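PDB 4R6R: agglutinin alpha chain from Artocarpus integer, which binds D-galactose and the T-antigen disaccharide Gal-beta1,3-GalNAc as a beta-prism lectin, and recognises human IgA-1. Local coordinates for residues A8-R13 and V31-G36; E14-Y19 and D27-Y32. All blocks are in the same frame, centred on the assembly; numbering follows the deposited sequence.

Contact 1: residues A8-R13 and V31-G36. With EDO (1,2-ethanediol), chain K.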
# COMPACT_ATOMS: atom_id res chain seq x y z
N ALA A 8 0.26 -12.76 -5.66
CA ALA A 8 -0.79 -11.80 -5.34
C ALA A 8 -1.66 -11.35 -6.54
O ALA A 8 -1.12 -11.20 -7.65
CB ALA A 8 -0.13 -10.57 -4.69
N PHE A 9 -2.94 -11.07 -6.29
CA PHE A 9 -3.91 -10.80 -7.37
C PHE A 9 -4.74 -9.62 -6.93
O PHE A 9 -4.36 -8.86 -6.00
CB PHE A 9 -4.73 -12.09 -7.68
CG PHE A 9 -3.86 -13.15 -8.19
CD1 PHE A 9 -3.55 -13.22 -9.55
CD2 PHE A 9 -3.29 -14.05 -7.31
CE1 PHE A 9 -2.68 -14.18 -9.99
CE2 PHE A 9 -2.41 -15.00 -7.74
CZ PHE A 9 -2.08 -15.07 -9.10
N THR A 10 -5.91 -9.40 -7.57
CA THR A 10 -6.85 -8.24 -7.35
C THR A 10 -7.93 -8.66 -6.37
O THR A 10 -8.64 -7.80 -5.86
CB THR A 10 -7.55 -7.84 -8.72
OG1 THR A 10 -6.52 -7.68 -9.68
CG2 THR A 10 -8.42 -6.53 -8.58
N GLY A 11 -8.17 -9.97 -6.12
CA GLY A 11 -9.26 -10.38 -5.27
C GLY A 11 -9.50 -11.86 -5.48
O GLY A 11 -8.63 -12.52 -6.10
N ILE A 12 -10.58 -12.36 -4.90
CA ILE A 12 -10.89 -13.81 -4.91
C ILE A 12 -12.28 -14.02 -5.46
O ILE A 12 -13.27 -13.40 -5.04
CB ILE A 12 -10.77 -14.45 -3.51
CG1 ILE A 12 -9.28 -14.37 -3.09
CG2 ILE A 12 -11.24 -15.90 -3.53
CD1 ILE A 12 -9.10 -14.70 -1.61
N ARG A 13 -12.38 -14.87 -6.48
CA ARG A 13 -13.68 -15.24 -7.04
C ARG A 13 -14.22 -16.57 -6.53
O ARG A 13 -15.42 -16.69 -6.34
CB ARG A 13 -13.63 -15.28 -8.59
CG ARG A 13 -13.54 -13.84 -9.14
CD ARG A 13 -13.14 -13.92 -10.65
NE ARG A 13 -13.20 -12.57 -11.29
CZ ARG A 13 -14.31 -12.02 -11.78
NH1 ARG A 13 -14.23 -10.81 -12.34
NH2 ARG A 13 -15.47 -12.71 -11.78
N VAL A 31 -9.65 -19.56 -7.73
CA VAL A 31 -9.84 -18.65 -8.88
C VAL A 31 -9.79 -17.21 -8.35
O VAL A 31 -10.71 -16.83 -7.57
CB VAL A 31 -11.18 -18.89 -9.61
CG1 VAL A 31 -11.27 -17.91 -10.83
CG2 VAL A 31 -11.26 -20.36 -10.06
N TYR A 32 -8.72 -16.50 -8.67
CA TYR A 32 -8.61 -15.11 -8.24
C TYR A 32 -9.31 -14.23 -9.24
O TYR A 32 -9.65 -14.65 -10.37
CB TYR A 32 -7.10 -14.75 -8.17
CG TYR A 32 -6.32 -15.59 -7.20
CD1 TYR A 32 -6.35 -15.26 -5.82
CD2 TYR A 32 -5.64 -16.77 -7.59
CE1 TYR A 32 -5.61 -16.03 -4.91
CE2 TYR A 32 -4.91 -17.54 -6.67
CZ TYR A 32 -4.90 -17.14 -5.32
OH TYR A 32 -4.29 -17.83 -4.31
N ASP A 33 -9.42 -12.96 -8.86
CA ASP A 33 -9.62 -11.93 -9.90
C ASP A 33 -8.26 -11.28 -10.21
O ASP A 33 -7.47 -11.04 -9.29
CB ASP A 33 -10.53 -10.82 -9.40
CG ASP A 33 -10.85 -9.83 -10.52
OD1 ASP A 33 -11.53 -10.30 -11.44
OD2 ASP A 33 -10.32 -8.68 -10.43
N LEU A 34 -8.02 -11.01 -11.46
CA LEU A 34 -6.89 -10.26 -11.94
C LEU A 34 -7.40 -9.14 -12.86
O LEU A 34 -7.73 -9.38 -14.02
CB LEU A 34 -5.88 -11.18 -12.66
CG LEU A 34 -4.63 -10.39 -13.14
CD1 LEU A 34 -3.80 -9.73 -12.01
CD2 LEU A 34 -3.81 -11.32 -14.04
N ASN A 35 -7.42 -7.96 -12.27
CA ASN A 35 -7.89 -6.75 -12.99
C ASN A 35 -9.16 -7.03 -13.77
O ASN A 35 -9.26 -6.66 -14.95
CB ASN A 35 -6.77 -6.27 -13.89
CG ASN A 35 -5.51 -6.02 -13.14
OD1 ASN A 35 -4.41 -6.55 -13.52
ND2 ASN A 35 -5.62 -5.29 -12.04
N GLY A 36 -10.09 -7.71 -13.11
CA GLY A 36 -11.44 -7.91 -13.67
C GLY A 36 -11.64 -9.20 -14.44
O GLY A 36 -12.80 -9.48 -14.83
C1 EDO K . -6.05 -9.33 -16.79
O1 EDO K . -7.38 -8.88 -17.13
C2 EDO K . -5.15 -8.12 -16.56
O2 EDO K . -5.41 -7.06 -17.53

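Contact 2: residues E14-Y19 and D27-Y32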
# COMPACT_ATOMS: atom_id res chain seq x y z
N GLU A 14 -13.39 -17.57 -6.35
CA GLU A 14 -13.86 -18.89 -5.95
C GLU A 14 -12.72 -19.64 -5.32
O GLU A 14 -11.52 -19.50 -5.69
CB GLU A 14 -14.32 -19.62 -7.22
CG GLU A 14 -14.88 -21.01 -7.00
CD GLU A 14 -15.38 -21.56 -8.33
OE1 GLU A 14 -16.51 -21.17 -8.74
OE2 GLU A 14 -14.70 -22.37 -8.98
N ILE A 15 -13.07 -20.46 -4.32
CA ILE A 15 -12.06 -21.36 -3.71
C ILE A 15 -12.61 -22.78 -3.88
O ILE A 15 -13.80 -23.05 -3.58
CB ILE A 15 -11.92 -21.05 -2.23
CG1 ILE A 15 -11.23 -19.67 -2.07
CG2 ILE A 15 -10.97 -22.04 -1.62
CD1 ILE A 15 -11.13 -19.16 -0.64
N ASN A 16 -11.77 -23.64 -4.42
CA ASN A 16 -12.10 -25.06 -4.56
C ASN A 16 -11.14 -25.88 -3.69
O ASN A 16 -9.95 -25.93 -3.95
CB ASN A 16 -11.96 -25.47 -6.01
CG ASN A 16 -12.98 -24.82 -6.88
OD1 ASN A 16 -14.14 -25.20 -6.89
ND2 ASN A 16 -12.54 -23.86 -7.63
N LEU A 17 -11.67 -26.50 -2.63
CA LEU A 17 -10.80 -27.26 -1.73
C LEU A 17 -11.45 -28.61 -1.46
O LEU A 17 -12.63 -28.86 -1.85
CB LEU A 17 -10.49 -26.49 -0.44
CG LEU A 17 -11.68 -26.24 0.49
CD1 LEU A 17 -11.96 -27.46 1.38
CD2 LEU A 17 -11.35 -25.08 1.42
N SER A 18 -10.63 -29.52 -0.97
CA SER A 18 -11.19 -30.81 -0.57
C SER A 18 -10.81 -31.07 0.85
O SER A 18 -9.85 -30.52 1.38
CB SER A 18 -10.83 -31.89 -1.54
OG SER A 18 -9.46 -32.27 -1.37
N TYR A 19 -11.59 -31.93 1.52
CA TYR A 19 -11.38 -32.22 2.93
C TYR A 19 -11.92 -33.57 3.28
O TYR A 19 -12.65 -34.20 2.53
CB TYR A 19 -12.09 -31.15 3.80
CG TYR A 19 -13.62 -31.23 3.69
CD1 TYR A 19 -14.26 -30.54 2.67
CD2 TYR A 19 -14.42 -32.01 4.56
CE1 TYR A 19 -15.64 -30.63 2.50
CE2 TYR A 19 -15.81 -32.07 4.39
CZ TYR A 19 -16.38 -31.34 3.37
OH TYR A 19 -17.78 -31.38 3.16
N ASP A 27 -6.86 -30.99 -1.03
CA ASP A 27 -6.48 -30.20 -2.21
C ASP A 27 -6.93 -28.72 -1.96
O ASP A 27 -7.87 -28.45 -1.15
CB ASP A 27 -7.32 -30.63 -3.40
CG ASP A 27 -7.14 -32.12 -3.81
OD1 ASP A 27 -6.17 -32.74 -3.46
OD2 ASP A 27 -7.99 -32.58 -4.59
N PHE A 28 -6.23 -27.82 -2.64
CA PHE A 28 -6.60 -26.39 -2.50
C PHE A 28 -6.33 -25.73 -3.82
O PHE A 28 -5.24 -25.85 -4.38
CB PHE A 28 -5.74 -25.79 -1.38
CG PHE A 28 -6.17 -24.37 -1.03
CD1 PHE A 28 -7.26 -24.18 -0.16
CD2 PHE A 28 -5.45 -23.29 -1.53
CE1 PHE A 28 -7.70 -22.87 0.18
CE2 PHE A 28 -5.85 -21.99 -1.13
CZ PHE A 28 -6.95 -21.80 -0.32
N GLN A 29 -7.31 -24.97 -4.29
CA GLN A 29 -7.20 -24.21 -5.55
C GLN A 29 -8.05 -22.96 -5.47
O GLN A 29 -9.10 -22.91 -4.83
CB GLN A 29 -7.69 -25.12 -6.69
CG GLN A 29 -7.55 -24.56 -8.12
CD GLN A 29 -8.68 -23.62 -8.54
OE1 GLN A 29 -9.77 -23.61 -7.98
NE2 GLN A 29 -8.41 -22.81 -9.58
N VAL A 30 -7.58 -21.88 -6.12
CA VAL A 30 -8.31 -20.63 -6.07
C VAL A 30 -8.43 -20.00 -7.44
O VAL A 30 -7.45 -19.98 -8.21
CB VAL A 30 -7.57 -19.64 -5.14
CG1 VAL A 30 -8.30 -18.30 -4.98
CG2 VAL A 30 -7.33 -20.25 -3.73
N VAL A 31 -9.65 -19.56 -7.73
CA VAL A 31 -9.84 -18.65 -8.88
C VAL A 31 -9.79 -17.21 -8.35
O VAL A 31 -10.71 -16.83 -7.57
CB VAL A 31 -11.18 -18.89 -9.61
CG1 VAL A 31 -11.27 -17.91 -10.83
CG2 VAL A 31 -11.26 -20.36 -10.06
N TYR A 32 -8.72 -16.50 -8.67
CA TYR A 32 -8.61 -15.11 -8.24
C TYR A 32 -9.31 -14.23 -9.24
O TYR A 32 -9.65 -14.65 -10.37
CB TYR A 32 -7.10 -14.75 -8.17
CG TYR A 32 -6.32 -15.59 -7.20
CD1 TYR A 32 -6.35 -15.26 -5.82
CD2 TYR A 32 -5.64 -16.77 -7.59
CE1 TYR A 32 -5.61 -16.03 -4.91
CE2 TYR A 32 -4.91 -17.54 -6.67
CZ TYR A 32 -4.90 -17.14 -5.32
OH TYR A 32 -4.29 -17.83 -4.31
O HOH W 1 -9.59 -34.25 -3.68

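Contact 1: residues A8-R13 and V31-G36
A classic beta bulge lies at the open end of the hairpin of strands 11-19 and 25-34: T10 and G11 both face D33. The carbonyl oxygen of D33 takes a good bond from T10 N at 2.8 Å, while its bond from G11 N is weak. In return, D33 N reaches G11 O from well above that carbonyl plane, and R13 N binds V31 O beyond.

On one side of the bulge F9 and Y32 form an offset stack, ring planes 18° apart and centroids 4.2 Å apart. F9 CD2 sits 3.4 Å above the Y32 plane, over the ring centre, whereas Y32 CD2 lies above the F9 face, displaced toward its rim. G11 O meets the edge of the tyrosine ring in its plane. Y32 OH goes on to hydrogen-bond D6, and Y39 meets the F9 ring.

R13 and D33 form a salt bridge. Extended from CG to NE, the arginine presents NE and NH1 side-on to one oxygen, D33 OD1. R13 NE lies 2.8 Å from D33 OD1 and meets the anti lone pair of that oxygen; NH1 comes from above the carboxylate plane. The other oxygen, OD2, accepts from G36 N at 2.9 Å, an Asx motif. Next to it the T10 hydroxyl OG1 receives N35 N at 2.8 Å in an almost straight bond (177°). An ethanediol, probably from the crystallisation liquor, touches L34 O only weakly.

Three donors thus share the D33 carboxylate, two from R13 and one from G36. That should favour its charged form, and it ties three elements to a single residue, the bulge through its backbone and the arginine and G36 through its carboxylate.

Contact 2: residues E14-Y19 and D27-Y32
N16 and Q29 carry the polar side-chain contact between these antiparallel strands. They lie side by side, pointing the same way, with amide planes 32° apart. N16 ND2 donates to Q29 OE1 at 2.8 Å and also to E14 OE2 at 3.0 Å, the carboxylate being met on its anti side. A bend at chi2 (-82°) turns the glutamine's CD back toward N16, and Q29 NE2 is taken by G41 O. K55 bridges E14 OE2 and N16 OD1 from strand 52-57, where S57 also binds E14 OE1.

Toward the other end, S18 and D27 pair through backbone and side chain. S18 N donates to D27 O, and D27 N returns the bond to S18 OG at 2.9 Å. S46 N donates to D27 OD1, while OD2 has a salt bridge to K45 and, with S18 OG, a shared water.

Backbone bonds complete the pairing: E14 and V31 exchange N-H and C=O both ways, and so do N16 and Q29. Between them the CA-H groups of I15 and V30 point at the carbonyls of Q29 and E14, respectively.

Apolar packing fills the face of I15, L17, F28 and V30. I15 CG2 meets F28 CE1 at 3.8 Å, and L17 CB comes within 4.0 Å of F28 CD1, both obliquely to the ring.

This apolar face packs on the other sheets, F86 against I15 and L17 and F116 edge-to-face with F28, while the face of E14, N16, Q29 and V31 is mainly polar. Three such antiparallel sheets make up the beta-prism fold of jacalin lectins.

How the contacts relate
Both contacts pair strand 11-19 with strand 25-34, successive parts of one hairpin, and they share V31 and Y32. Contact 2 is the regular part, its centre about 6 Å from the centre of the chain, and no other protein chain touches it. The centre of contact 1 lies about 15 Å from the centre of the chain, where the pairing becomes irregular at a bulge; it too is largely buried, but there a second subunit packs against it. The two meet where I12 CG2 packs on V30 CG1 at 4.1 Å. Their chemistry differs accordingly: apolar pairs on the inner face and mostly polar ones, one of them amide to amide, on the other in contact 2, against a stacked aromatic pair and a salt bridge in contact 1.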